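Aspartate-semialdehyde dehydrogenase (Vibrio cholerae, PDB 2R00) catalyses the NADPH-dependent reductive dephosphorylation of L-aspartyl-4-phosphate to L-aspartate-semialdehyde, a step on the way to lysine and methionine. Local coordinates at residues H67-S72 and A88-I93; Y103-V108 and R121-I126; T133-V138 and H244-H249; V154-S159 and P233-V238. One frame throughout, in Å; residues are numbered along the deposited sequence.

Interaction 1 (H67-S72 and A88-I93)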
loop_
_atom_site.group_PDB
_atom_site.type_symbol
_atom_site.label_atom_id
_atom_site.label_comp_id
_atom_site.label_asym_id
_atom_site.label_seq_id
_atom_site.Cartn_x
_atom_site.Cartn_y
_atom_site.Cartn_z
ATOM N N HIS A 67 13.236 -39.340 -8.734
ATOM C CA HIS A 67 11.947 -39.502 -8.076
ATOM C C HIS A 67 11.125 -38.216 -8.152
ATOM O O HIS A 67 9.909 -38.260 -8.322
ATOM C CB HIS A 67 12.145 -39.871 -6.608
ATOM C CG HIS A 67 12.834 -41.185 -6.400
ATOM N ND1 HIS A 67 14.200 -41.290 -6.225
ATOM C CD2 HIS A 67 12.345 -42.446 -6.328
ATOM C CE1 HIS A 67 14.522 -42.562 -6.061
ATOM N NE2 HIS A 67 13.415 -43.284 -6.118
ATOM N N ILE A 68 11.806 -37.085 -7.997
ATOM C CA ILE A 68 11.163 -35.772 -7.862
ATOM C C ILE A 68 11.961 -34.734 -8.641
ATOM O O ILE A 68 13.196 -34.761 -8.658
ATOM C CB ILE A 68 11.055 -35.340 -6.370
ATOM C CG1 ILE A 68 10.141 -36.294 -5.592
ATOM C CG2 ILE A 68 10.539 -33.883 -6.231
ATOM C CD1 ILE A 68 10.349 -36.234 -4.085
ATOM N N ALA A 69 11.254 -33.823 -9.299
ATOM C CA ALA A 69 11.925 -32.726 -9.981
ATOM C C ALA A 69 11.326 -31.409 -9.527
ATOM O O ALA A 69 10.116 -31.311 -9.359
ATOM C CB ALA A 69 11.811 -32.877 -11.497
ATOM N N LEU A 70 12.185 -30.417 -9.311
ATOM C CA LEU A 70 11.764 -29.050 -9.040
ATOM C C LEU A 70 12.022 -28.242 -10.303
ATOM O O LEU A 70 13.160 -28.157 -10.763
ATOM C CB LEU A 70 12.544 -28.448 -7.848
ATOM C CG LEU A 70 12.774 -29.254 -6.566
ATOM C CD1 LEU A 70 13.655 -28.489 -5.570
ATOM C CD2 LEU A 70 11.460 -29.646 -5.897
ATOM N N PHE A 71 10.965 -27.663 -10.869
ATOM C CA PHE A 71 11.070 -26.895 -12.115
ATOM C C PHE A 71 11.009 -25.405 -11.820
ATOM O O PHE A 71 10.092 -24.940 -11.138
ATOM C CB PHE A 71 9.896 -27.234 -13.054
ATOM C CG PHE A 71 10.081 -28.484 -13.899
ATOM C CD1 PHE A 71 10.831 -29.582 -13.451
ATOM C CD2 PHE A 71 9.436 -28.583 -15.132
ATOM C CE1 PHE A 71 10.967 -30.728 -14.251
ATOM C CE2 PHE A 71 9.572 -29.719 -15.940
ATOM C CZ PHE A 71 10.330 -30.800 -15.492
ATOM N N SER A 72 11.962 -24.652 -12.346
ATOM C CA SER A 72 11.865 -23.190 -12.291
ATOM C C SER A 72 12.574 -22.534 -13.463
ATOM O O SER A 72 13.461 -21.707 -13.271
ATOM C CB SER A 72 12.402 -22.644 -10.956
ATOM O OG SER A 72 12.039 -21.273 -10.799
ATOM N N ALA A 88 7.418 -40.242 -17.318
ATOM C CA ALA A 88 8.506 -41.121 -16.902
ATOM C C ALA A 88 8.385 -41.561 -15.437
ATOM O O ALA A 88 9.197 -42.351 -14.959
ATOM C CB ALA A 88 9.850 -40.455 -17.160
ATOM N N GLY A 89 7.366 -41.054 -14.737
ATOM C CA GLY A 89 7.093 -41.440 -13.351
ATOM C C GLY A 89 7.722 -40.517 -12.310
ATOM O O GLY A 89 7.710 -40.832 -11.123
ATOM N N VAL A 90 8.262 -39.383 -12.759
ATOM C CA VAL A 90 8.776 -38.331 -11.864
ATOM C C VAL A 90 7.610 -37.479 -11.315
ATOM O O VAL A 90 6.656 -37.183 -12.041
ATOM C CB VAL A 90 9.766 -37.393 -12.616
ATOM C CG1 VAL A 90 10.459 -36.433 -11.660
ATOM C CG2 VAL A 90 10.792 -38.196 -13.386
ATOM N N VAL A 91 7.688 -37.082 -10.041
ATOM C CA VAL A 91 6.742 -36.115 -9.500
ATOM C C VAL A 91 7.352 -34.719 -9.602
ATOM O O VAL A 91 8.411 -34.442 -9.021
ATOM C CB VAL A 91 6.276 -36.448 -8.045
ATOM C CG1 VAL A 91 5.176 -35.468 -7.590
ATOM C CG2 VAL A 91 5.767 -37.869 -7.966
ATOM N N VAL A 92 6.686 -33.856 -10.371
ATOM C CA VAL A 92 7.199 -32.524 -10.682
ATOM C C VAL A 92 6.575 -31.506 -9.731
ATOM O O VAL A 92 5.358 -31.449 -9.584
ATOM C CB VAL A 92 6.905 -32.121 -12.151
ATOM C CG1 VAL A 92 7.443 -30.721 -12.468
ATOM C CG2 VAL A 92 7.478 -33.153 -13.124
ATOM N N ILE A 93 7.422 -30.735 -9.063
ATOM C CA ILE A 93 6.967 -29.593 -8.278
ATOM C C ILE A 93 7.309 -28.358 -9.108
ATOM O O ILE A 93 8.476 -28.087 -9.373
ATOM C CB ILE A 93 7.594 -29.573 -6.850
ATOM C CG1 ILE A 93 7.088 -30.788 -6.045
ATOM C CG2 ILE A 93 7.263 -28.255 -6.145
ATOM C CD1 ILE A 93 8.062 -31.322 -4.989
HETATM O O HOH W 1 8.489 -40.657 -8.633
#
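Gly-89 meets His-67 through a water that donates to both carbonyl oxygens, 2.6 Å from Gly-89 O and slightly farther from His-67 O. At Gly-89, where phi is positive, helix 75-87 ends in a Schellman motif and the chain turns into the strand. Val-90 follows with CG1 anti to its backbone N (chi1 -172°), which sets that methyl against Ala-69, 3.8 Å from Ala-69 CB; Trp-63 and Val-66 pack on the same valine. Val-91 N then donates almost straight (177°) to His-67 O at 3.0 Å, so this oxygen takes an amide and a water. Val-91 O in turn accepts from Ala-69 N at 2.9 Å, with the CA of Ile-68 also close to it. This pairing is parallel, and helix 75-87 links the two strands as the crossover of a beta-alpha-beta unit in the Rossmann-type nucleotide-binding domain. Val-92 points its CG1 over the centre of the Phe-71 ring, a CH-pi contact 3.7 Å from CG1 to the ring centroid and only 12° off the normal. Helix 75-87 lies against these two residues, with Trp-81 and Ala-82 on Phe-71, while Phe-9 meets the ring edge-to-face. Ile-93 N donates to Ala-69 O at 2.8 Å, and Ile-93 O accepts from Phe-71 N. On the sheet face that Ile-93 shares with Ile-68 and Leu-70, Ile-93 CD1 lies 3.8 Å from Ile-68 CG2. The same methyl is 3.9 Å from Leu-70 CD2, the leucine and isoleucine side chains running side by side; helix 316-335 packs on Ile-68 and Ile-93, and helix 14-25 on Leu-70.

Interaction 2 (Y103-V108 and R121-I126); sequences YDIPLV and RNRNII
Asp-104 faces Asn-122 and Pro-106 faces Ile-126 as two backbones that approach without pairing as strands: the CA atoms of Asp-104 and Asn-122 are 6.4 Å apart, and those of Pro-106 and Ile-126 5.3 Å. Segment 103-108 is irregular, whereas 121-126 turns through Asn-124 into strand 125-127. The polar end of the contact is gripped twice. Asn-122 ND2 donates to Asp-104 O at 2.9 Å, with the oxygen lying in the plane of the amide; Glu-119 OE1 accepts from the same nitrogen. Asp-104 and Arg-123 form a salt bridge, NE to OD2, at 3.2 Å. The carboxylate oxygen lies in the guanidinium plane, but the NE donor stands above the carboxylate plane, the two groups being turned 39° from each other. A water donates to Asp-104 OD1 at 2.6 Å and weakly accepts from Arg-123 NH2, tying the two side chains a second time. The arginine chain is bent at chi2 (-103°) and chi3 (-113°), and Ile-105 CD1 lies over one guanidinium face, toward its rim, 4.0 Å from Arg-123 NE. Deeper in, packing takes over: Pro-106 CD rests 3.5 Å from Ile-125 O, the proline ring crosses the Ile-126 side chain at about a right angle, and Val-108 CG2 meets Ile-126 CG2 at 3.7 Å. Ile-327 of helix 316-335 covers both Val-108 and Ile-126. Pro-106 and Val-108 bond through their backbones to Ala-127, so this loop borders strand 125-127, which within the chain is an outermost strand of the Rossmann-type sheet.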
loop_
_atom_site.group_PDB
_atom_site.type_symbol
_atom_site.label_atom_id
_atom_site.label_comp_id
_atom_site.label_asym_id
_atom_site.label_seq_id
_atom_site.Cartn_x
_atom_site.Cartn_y
_atom_site.Cartn_z
ATOM N N TYR A 103 -7.548 -27.793 -12.898
ATOM C CA TYR A 103 -8.502 -28.354 -11.947
ATOM C C TYR A 103 -7.965 -29.586 -11.219
ATOM O O TYR A 103 -8.177 -29.747 -10.020
ATOM C CB TYR A 103 -9.799 -28.704 -12.675
ATOM C CG TYR A 103 -10.876 -29.331 -11.809
ATOM C CD1 TYR A 103 -11.540 -28.587 -10.848
ATOM C CD2 TYR A 103 -11.238 -30.671 -11.981
ATOM C CE1 TYR A 103 -12.535 -29.153 -10.063
ATOM C CE2 TYR A 103 -12.236 -31.249 -11.200
ATOM C CZ TYR A 103 -12.876 -30.478 -10.246
ATOM O OH TYR A 103 -13.866 -31.036 -9.466
ATOM N N ASP A 104 -7.261 -30.430 -11.961
ATOM C CA ASP A 104 -6.768 -31.709 -11.473
ATOM C C ASP A 104 -5.393 -31.667 -10.785
ATOM O O ASP A 104 -4.889 -32.703 -10.336
ATOM C CB ASP A 104 -6.754 -32.718 -12.627
ATOM C CG ASP A 104 -6.081 -32.172 -13.923
ATOM O OD1 ASP A 104 -6.001 -30.933 -14.155
ATOM O OD2 ASP A 104 -5.665 -33.024 -14.734
ATOM N N ILE A 105 -4.798 -30.481 -10.694
ATOM C CA ILE A 105 -3.438 -30.345 -10.157
ATOM C C ILE A 105 -3.484 -29.535 -8.867
ATOM O O ILE A 105 -4.016 -28.421 -8.866
ATOM C CB ILE A 105 -2.472 -29.717 -11.205
ATOM C CG1 ILE A 105 -2.309 -30.679 -12.399
ATOM C CG2 ILE A 105 -1.106 -29.337 -10.552
ATOM C CD1 ILE A 105 -1.456 -30.167 -13.575
ATOM N N PRO A 106 -2.953 -30.101 -7.758
ATOM C CA PRO A 106 -2.952 -29.382 -6.488
ATOM C C PRO A 106 -2.021 -28.168 -6.501
ATOM O O PRO A 106 -0.937 -28.220 -7.086
ATOM C CB PRO A 106 -2.421 -30.426 -5.493
ATOM C CG PRO A 106 -1.570 -31.335 -6.326
ATOM C CD PRO A 106 -2.320 -31.431 -7.631
ATOM N N LEU A 107 -2.456 -27.090 -5.848
ATOM C CA LEU A 107 -1.652 -25.875 -5.682
ATOM C C LEU A 107 -1.380 -25.697 -4.194
ATOM O O LEU A 107 -2.300 -25.416 -3.433
ATOM C CB LEU A 107 -2.424 -24.663 -6.214
ATOM C CG LEU A 107 -1.836 -23.254 -6.031
ATOM C CD1 LEU A 107 -0.558 -23.125 -6.882
ATOM C CD2 LEU A 107 -2.863 -22.174 -6.419
ATOM N N VAL A 108 -0.122 -25.838 -3.780
ATOM C CA VAL A 108 0.156 -26.143 -2.373
ATOM C C VAL A 108 1.018 -25.127 -1.623
ATOM O O VAL A 108 2.092 -24.766 -2.075
ATOM C CB VAL A 108 0.755 -27.577 -2.219
ATOM C CG1 VAL A 108 1.122 -27.861 -0.778
ATOM C CG2 VAL A 108 -0.235 -28.633 -2.760
ATOM N N ARG A 121 -0.977 -37.583 -7.556
ATOM C CA ARG A 121 -1.099 -38.778 -8.392
ATOM C C ARG A 121 -2.026 -38.619 -9.612
ATOM O O ARG A 121 -2.019 -39.458 -10.511
ATOM C CB ARG A 121 -1.439 -40.023 -7.558
ATOM C CG ARG A 121 -2.788 -40.022 -6.851
ATOM C CD ARG A 121 -3.071 -41.447 -6.342
ATOM N NE ARG A 121 -4.163 -41.543 -5.362
ATOM C CZ ARG A 121 -4.764 -42.689 -5.030
ATOM N NH1 ARG A 121 -5.739 -42.699 -4.123
ATOM N NH2 ARG A 121 -4.393 -43.833 -5.608
ATOM N N ASN A 122 -2.799 -37.536 -9.637
ATOM C CA ASN A 122 -3.624 -37.201 -10.801
ATOM C C ASN A 122 -2.804 -37.050 -12.082
ATOM O O ASN A 122 -3.180 -37.596 -13.125
ATOM C CB ASN A 122 -4.427 -35.919 -10.541
ATOM C CG ASN A 122 -5.507 -36.100 -9.484
ATOM O OD1 ASN A 122 -5.822 -37.227 -9.073
ATOM N ND2 ASN A 122 -6.084 -34.983 -9.034
ATOM N N ARG A 123 -1.680 -36.330 -11.989
ATOM C CA ARG A 123 -0.874 -35.934 -13.147
ATOM C C ARG A 123 0.634 -36.023 -12.887
ATOM O O ARG A 123 1.441 -35.715 -13.775
ATOM C CB ARG A 123 -1.217 -34.485 -13.548
ATOM C CG ARG A 123 -2.571 -34.325 -14.253
ATOM C CD ARG A 123 -2.401 -34.132 -15.781
ATOM N NE ARG A 123 -2.800 -32.775 -16.230
ATOM C CZ ARG A 123 -2.094 -31.999 -17.054
ATOM N NH1 ARG A 123 -0.937 -32.413 -17.531
ATOM N NH2 ARG A 123 -2.549 -30.792 -17.414
ATOM N N ASN A 124 1.017 -36.418 -11.671
ATOM C CA ASN A 124 2.421 -36.392 -11.233
ATOM C C ASN A 124 2.986 -34.972 -11.248
ATOM O O ASN A 124 4.179 -34.756 -11.496
ATOM C CB ASN A 124 3.302 -37.354 -12.047
ATOM C CG ASN A 124 3.118 -38.819 -11.633
ATOM O OD1 ASN A 124 2.464 -39.129 -10.627
ATOM N ND2 ASN A 124 3.687 -39.725 -12.424
ATOM N N ILE A 125 2.113 -34.005 -10.971
ATOM C CA ILE A 125 2.520 -32.611 -10.863
ATOM C C ILE A 125 1.835 -31.968 -9.662
ATOM O O ILE A 125 0.642 -32.212 -9.415
ATOM C CB ILE A 125 2.194 -31.794 -12.153
ATOM C CG1 ILE A 125 2.800 -32.444 -13.403
ATOM C CG2 ILE A 125 2.734 -30.361 -12.034
ATOM C CD1 ILE A 125 2.152 -31.970 -14.695
ATOM N N ILE A 126 2.613 -31.177 -8.919
ATOM C CA ILE A 126 2.116 -30.287 -7.868
ATOM C C ILE A 126 2.595 -28.873 -8.240
ATOM O O ILE A 126 3.742 -28.695 -8.609
ATOM C CB ILE A 126 2.712 -30.646 -6.468
ATOM C CG1 ILE A 126 2.457 -32.120 -6.117
ATOM C CG2 ILE A 126 2.139 -29.733 -5.389
ATOM C CD1 ILE A 126 3.368 -32.671 -5.002
HETATM O O HOH W 2 -5.693 -30.010 -16.612
#

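Interaction 3 (T133-V138 and H244-H249)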
loop_
_atom_site.group_PDB
_atom_site.type_symbol
_atom_site.label_atom_id
_atom_site.label_comp_id
_atom_site.label_asym_id
_atom_site.label_seq_id
_atom_site.Cartn_x
_atom_site.Cartn_y
_atom_site.Cartn_z
ATOM N N THR A 133 1.087 -14.956 -3.110
ATOM C CA THR A 133 0.013 -15.792 -2.570
ATOM C C THR A 133 0.512 -16.634 -1.393
ATOM O O THR A 133 -0.188 -16.781 -0.396
ATOM C CB THR A 133 -0.562 -16.736 -3.647
ATOM O OG1 THR A 133 -0.883 -15.981 -4.819
ATOM C CG2 THR A 133 -1.813 -17.442 -3.130
ATOM N N ILE A 134 1.713 -17.191 -1.522
ATOM C CA ILE A 134 2.358 -17.906 -0.412
ATOM C C ILE A 134 2.426 -17.020 0.846
ATOM O O ILE A 134 1.903 -17.392 1.899
ATOM C CB ILE A 134 3.771 -18.402 -0.794
ATOM C CG1 ILE A 134 3.698 -19.401 -1.957
ATOM C CG2 ILE A 134 4.476 -19.037 0.436
ATOM C CD1 ILE A 134 5.061 -19.743 -2.574
ATOM N N GLN A 135 3.038 -15.849 0.711
ATOM C CA GLN A 135 3.190 -14.877 1.806
ATOM C C GLN A 135 1.864 -14.626 2.523
ATOM O O GLN A 135 1.775 -14.740 3.748
ATOM C CB GLN A 135 3.636 -13.528 1.240
ATOM C CG GLN A 135 5.122 -13.232 1.176
ATOM C CD GLN A 135 5.402 -11.923 0.435
ATOM O OE1 GLN A 135 6.004 -11.940 -0.643
ATOM N NE2 GLN A 135 4.942 -10.784 0.991
ATOM N N MET A 136 0.840 -14.271 1.743
ATOM C CA MET A 136 -0.456 -13.880 2.288
ATOM C C MET A 136 -1.158 -15.043 2.989
ATOM O O MET A 136 -1.730 -14.879 4.073
ATOM C CB MET A 136 -1.357 -13.293 1.182
ATOM C CG MET A 136 -2.720 -12.806 1.691
ATOM S SD MET A 136 -3.780 -12.056 0.438
ATOM C CE MET A 136 -4.268 -13.465 -0.551
ATOM N N LEU A 137 -1.122 -16.211 2.356
ATOM C CA LEU A 137 -1.826 -17.387 2.858
ATOM C C LEU A 137 -1.237 -17.942 4.157
ATOM O O LEU A 137 -1.973 -18.414 5.032
ATOM C CB LEU A 137 -1.875 -18.468 1.779
ATOM C CG LEU A 137 -3.165 -18.393 0.955
ATOM C CD1 LEU A 137 -2.949 -18.849 -0.429
ATOM C CD2 LEU A 137 -4.254 -19.231 1.597
ATOM N N VAL A 138 0.084 -17.898 4.274
ATOM C CA VAL A 138 0.743 -18.242 5.531
ATOM C C VAL A 138 0.241 -17.322 6.655
ATOM O O VAL A 138 -0.185 -17.794 7.712
ATOM C CB VAL A 138 2.276 -18.226 5.389
ATOM C CG1 VAL A 138 2.949 -18.275 6.753
ATOM C CG2 VAL A 138 2.731 -19.434 4.553
ATOM N N HIS A 244 9.592 -7.688 -1.497
ATOM C CA HIS A 244 8.179 -7.698 -1.821
ATOM C C HIS A 244 7.352 -7.417 -0.577
ATOM O O HIS A 244 7.685 -7.880 0.515
ATOM C CB HIS A 244 7.795 -9.058 -2.424
ATOM C CG HIS A 244 6.348 -9.174 -2.783
ATOM N ND1 HIS A 244 5.440 -9.850 -1.994
ATOM C CD2 HIS A 244 5.647 -8.690 -3.835
ATOM C CE1 HIS A 244 4.242 -9.779 -2.547
ATOM N NE2 HIS A 244 4.339 -9.079 -3.663
ATOM N N ALA A 245 6.273 -6.666 -0.747
ATOM C CA ALA A 245 5.397 -6.341 0.377
ATOM C C ALA A 245 3.934 -6.436 -0.027
ATOM O O ALA A 245 3.606 -6.308 -1.209
ATOM C CB ALA A 245 5.713 -4.952 0.912
ATOM N N GLU A 246 3.072 -6.672 0.965
ATOM C CA GLU A 246 1.622 -6.703 0.793
ATOM C C GLU A 246 0.957 -6.032 1.971
ATOM O O GLU A 246 1.353 -6.253 3.099
ATOM C CB GLU A 246 1.104 -8.130 0.756
ATOM C CG GLU A 246 1.790 -9.004 -0.234
ATOM C CD GLU A 246 1.302 -10.403 -0.172
ATOM O OE1 GLU A 246 0.959 -10.884 0.928
ATOM O OE2 GLU A 246 1.259 -11.026 -1.231
ATOM N N ALA A 247 -0.059 -5.226 1.691
ATOM C CA ALA A 247 -0.938 -4.668 2.709
ATOM C C ALA A 247 -2.229 -5.467 2.635
ATOM O O ALA A 247 -2.806 -5.618 1.545
ATOM C CB ALA A 247 -1.210 -3.190 2.424
ATOM N N VAL A 248 -2.667 -6.011 3.769
ATOM C CA VAL A 248 -3.811 -6.931 3.781
ATOM C C VAL A 248 -4.909 -6.438 4.708
ATOM O O VAL A 248 -4.666 -6.159 5.890
ATOM C CB VAL A 248 -3.417 -8.384 4.229
ATOM C CG1 VAL A 248 -4.587 -9.355 4.010
ATOM C CG2 VAL A 248 -2.180 -8.872 3.491
ATOM N N HIS A 249 -6.116 -6.323 4.159
ATOM C CA HIS A 249 -7.301 -6.140 4.980
ATOM C C HIS A 249 -8.198 -7.365 4.850
ATOM O O HIS A 249 -8.489 -7.804 3.730
ATOM C CB HIS A 249 -8.086 -4.885 4.581
ATOM C CG HIS A 249 -9.384 -4.746 5.316
ATOM N ND1 HIS A 249 -9.475 -4.190 6.573
ATOM C CD2 HIS A 249 -10.640 -5.131 4.985
ATOM C CE1 HIS A 249 -10.734 -4.219 6.974
ATOM N NE2 HIS A 249 -11.460 -4.787 6.029
#
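Gln-135 meets His-244 with its amide plane turned 80° from the imidazole ring, reaching the ring at its ND1 edge. His-244 ND1 donates to Gln-135 OE1 at 2.6 Å, but the bond is bent, with an N-H...O angle of 137°. OE1 sits 27° out of the ring plane, so the short distance does not come with in-line geometry. Past CG the glutamine chain is extended, and its CD lies near the ring plane at the edge. The next residue, Met-136, also meets the strand: its CB lies 3.4 Å from Glu-246 OE1, while Gln-135 CB is 3.8 Å from the same oxygen. Glu-246 OE2 lies near the plane of the His-244 ring, at its edge. Apolar contact is looser, Met-136 CG standing 4.4 Å from Val-248 CG2. Thr-156 of the adjoining strand packs on both His-244 and Glu-246. Helix 131-147 begins at Cys-131, which forms the acyl-thioester intermediate, and packs on the sheet of the dimerisation domain; in this active site the contact joins Gln-135, whose side chain is about 4 Å from that of Cys-131, to the predicted proton acceptor His-244.

Interaction 4 (V154-S159 and P233-V238); sequences VTTYQS and PTCVRV
Thr-234 N donates to Val-154 O at 2.8 Å, the first of five backbone bonds that pair these parallel strands. Thr-156 N to Thr-234 O, Val-236 N to Thr-156 O, Gln-158 N to Val-236 O and Val-238 N to Gln-158 O continue the series; the Gln-158 N to Val-236 O bond is the longest at 3.3 Å. Cys-235 N, turned from this pairing, is taken by Glu-213 OE2. On the face of Thr-156 and Gln-158 one water joins three groups: it accepts from Gln-158 NE2 at 2.8 Å, donates to Val-236 O at 3.0 Å, and bonds to Thr-156 OG1. Glu-212 OE1 is a second acceptor for Gln-158 NE2. Gln-158 CG stands between its backbone N and carbonyl carbon (chi1 59°), close to Arg-237 NE. Gln-158 OE1 takes a weak bond from Arg-237 NH2, straight but 3.4 Å long. The amide and guanidinium stand 77° apart, with Gln-158 CD at the guanidinium edge. Over the centre of one guanidinium face lies Ser-159 O, 3.0 Å from Arg-237 CZ; the N-H groups do not point at it, so the attraction is probably electrostatic. On the face of Thr-155 and Tyr-157, Thr-155 OG1 bonds to a water at 2.7 Å, which Thr-234 OG1 joins weakly. Thr-234 OG1 also bonds Arg-298 of the second subunit, and Tyr-157 OH that subunit's Tyr-157 OH. One face thus serves the dimer; on the other, Glu-212 and water hold Gln-158, and Ser-159 O probably helps place Arg-237, both predicted substrate-binding residues.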
loop_
_atom_site.group_PDB
_atom_site.type_symbol
_atom_site.label_atom_id
_atom_site.label_comp_id
_atom_site.label_asym_id
_atom_site.label_seq_id
_atom_site.Cartn_x
_atom_site.Cartn_y
_atom_site.Cartn_z
ATOM N N VAL A 154 -6.353 -6.834 -0.755
ATOM C CA VAL A 154 -4.902 -6.905 -0.641
ATOM C C VAL A 154 -4.218 -6.080 -1.733
ATOM O O VAL A 154 -4.616 -6.137 -2.907
ATOM C CB VAL A 154 -4.395 -8.377 -0.636
ATOM C CG1 VAL A 154 -4.828 -9.151 -1.921
ATOM C CG2 VAL A 154 -2.872 -8.447 -0.420
ATOM N N THR A 155 -3.191 -5.330 -1.333
ATOM C CA THR A 155 -2.324 -4.606 -2.256
ATOM C C THR A 155 -0.910 -5.192 -2.184
ATOM O O THR A 155 -0.349 -5.316 -1.089
ATOM C CB THR A 155 -2.288 -3.085 -1.931
ATOM O OG1 THR A 155 -3.614 -2.553 -1.986
ATOM C CG2 THR A 155 -1.416 -2.338 -2.942
ATOM N N THR A 156 -0.357 -5.580 -3.337
ATOM C CA THR A 156 1.009 -6.097 -3.406
ATOM C C THR A 156 1.903 -5.071 -4.076
ATOM O O THR A 156 1.457 -4.315 -4.936
ATOM C CB THR A 156 1.128 -7.447 -4.189
ATOM O OG1 THR A 156 0.871 -7.236 -5.588
ATOM C CG2 THR A 156 0.171 -8.498 -3.639
ATOM N N TYR A 157 3.176 -5.080 -3.699
ATOM C CA TYR A 157 4.125 -4.087 -4.167
ATOM C C TYR A 157 5.382 -4.788 -4.659
ATOM O O TYR A 157 5.983 -5.584 -3.936
ATOM C CB TYR A 157 4.505 -3.132 -3.032
ATOM C CG TYR A 157 3.354 -2.445 -2.341
ATOM C CD1 TYR A 157 2.820 -2.958 -1.163
ATOM C CD2 TYR A 157 2.823 -1.264 -2.844
ATOM C CE1 TYR A 157 1.771 -2.321 -0.499
ATOM C CE2 TYR A 157 1.777 -0.610 -2.193
ATOM C CZ TYR A 157 1.254 -1.147 -1.022
ATOM O OH TYR A 157 0.210 -0.517 -0.379
ATOM N N GLN A 158 5.764 -4.482 -5.893
ATOM C CA GLN A 158 6.996 -4.981 -6.479
ATOM C C GLN A 158 7.549 -3.944 -7.446
ATOM O O GLN A 158 6.817 -3.076 -7.917
ATOM C CB GLN A 158 6.757 -6.315 -7.199
ATOM C CG GLN A 158 5.729 -6.246 -8.309
ATOM C CD GLN A 158 5.285 -7.621 -8.789
ATOM O OE1 GLN A 158 6.100 -8.541 -8.919
ATOM N NE2 GLN A 158 3.986 -7.770 -9.049
ATOM N N SER A 159 8.844 -4.052 -7.739
ATOM C CA SER A 159 9.547 -3.115 -8.619
ATOM C C SER A 159 8.951 -3.111 -10.020
ATOM O O SER A 159 8.495 -4.147 -10.505
ATOM C CB SER A 159 11.001 -3.538 -8.739
ATOM O OG SER A 159 11.071 -4.813 -9.359
ATOM N N PRO A 233 -7.641 -8.010 -5.116
ATOM C CA PRO A 233 -6.251 -7.577 -5.150
ATOM C C PRO A 233 -5.997 -6.330 -5.992
ATOM O O PRO A 233 -6.693 -6.086 -6.996
ATOM C CB PRO A 233 -5.518 -8.776 -5.791
ATOM C CG PRO A 233 -6.581 -9.826 -6.050
ATOM C CD PRO A 233 -7.870 -9.043 -6.133
ATOM N N THR A 234 -4.995 -5.563 -5.570
ATOM C CA THR A 234 -4.434 -4.474 -6.350
ATOM C C THR A 234 -2.936 -4.727 -6.442
ATOM O O THR A 234 -2.229 -4.713 -5.437
ATOM C CB THR A 234 -4.719 -3.101 -5.710
ATOM O OG1 THR A 234 -6.129 -2.952 -5.524
ATOM C CG2 THR A 234 -4.224 -1.968 -6.622
ATOM N N CYS A 235 -2.463 -5.009 -7.651
ATOM C CA CYS A 235 -1.069 -5.351 -7.852
ATOM C C CYS A 235 -0.369 -4.130 -8.418
ATOM O O CYS A 235 -0.587 -3.749 -9.570
ATOM C CB CYS A 235 -0.943 -6.588 -8.751
ATOM S SG CYS A 235 -1.732 -8.049 -7.978
ATOM N N VAL A 236 0.449 -3.512 -7.571
ATOM C CA VAL A 236 1.028 -2.200 -7.826
ATOM C C VAL A 236 2.516 -2.306 -8.127
ATOM O O VAL A 236 3.252 -3.052 -7.467
ATOM C CB VAL A 236 0.786 -1.260 -6.605
ATOM C CG1 VAL A 236 1.608 -0.002 -6.704
ATOM C CG2 VAL A 236 -0.679 -0.901 -6.511
ATOM N N ARG A 237 2.961 -1.573 -9.141
ATOM C CA ARG A 237 4.383 -1.514 -9.420
ATOM C C ARG A 237 4.947 -0.243 -8.807
ATOM O O ARG A 237 4.359 0.845 -8.936
ATOM C CB ARG A 237 4.648 -1.574 -10.917
ATOM C CG ARG A 237 5.542 -2.734 -11.300
ATOM C CD ARG A 237 4.760 -3.995 -11.628
ATOM N NE ARG A 237 5.516 -5.221 -11.335
ATOM C CZ ARG A 237 6.485 -5.741 -12.098
ATOM N NH1 ARG A 237 6.862 -5.144 -13.224
ATOM N NH2 ARG A 237 7.098 -6.863 -11.725
ATOM N N VAL A 238 6.063 -0.380 -8.105
ATOM C CA VAL A 238 6.710 0.796 -7.520
ATOM C C VAL A 238 8.018 1.169 -8.252
ATOM O O VAL A 238 8.786 0.275 -8.636
ATOM C CB VAL A 238 6.821 0.738 -5.948
ATOM C CG1 VAL A 238 6.236 -0.539 -5.353
ATOM C CG2 VAL A 238 8.231 1.043 -5.445
HETATM O O HOH W 3 -5.010 -0.685 -3.336
HETATM O O HOH W 4 2.505 -5.973 -7.418
#

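From the N terminus, interaction 1 comes first, closing the loop around helix 75-87 in the nucleotide-binding domain. Interaction 2 follows in series, closing the short 12-residue link before strand 125-127; the two touch, since strands 91-94 and 125-127 are neighbours in one sheet, with Val-92 bonded to Asn-124 and Ile-126. The chain then enters helix 131-147, where interaction 3 closes a loop of 105 residues onto strand 244-252. Interaction 4 falls within that loop, joining 154-159 to 233-238. These last two share the dimerisation-domain sheet, strand 149-159 running between 230-238 and 244-252, and both reach the second subunit.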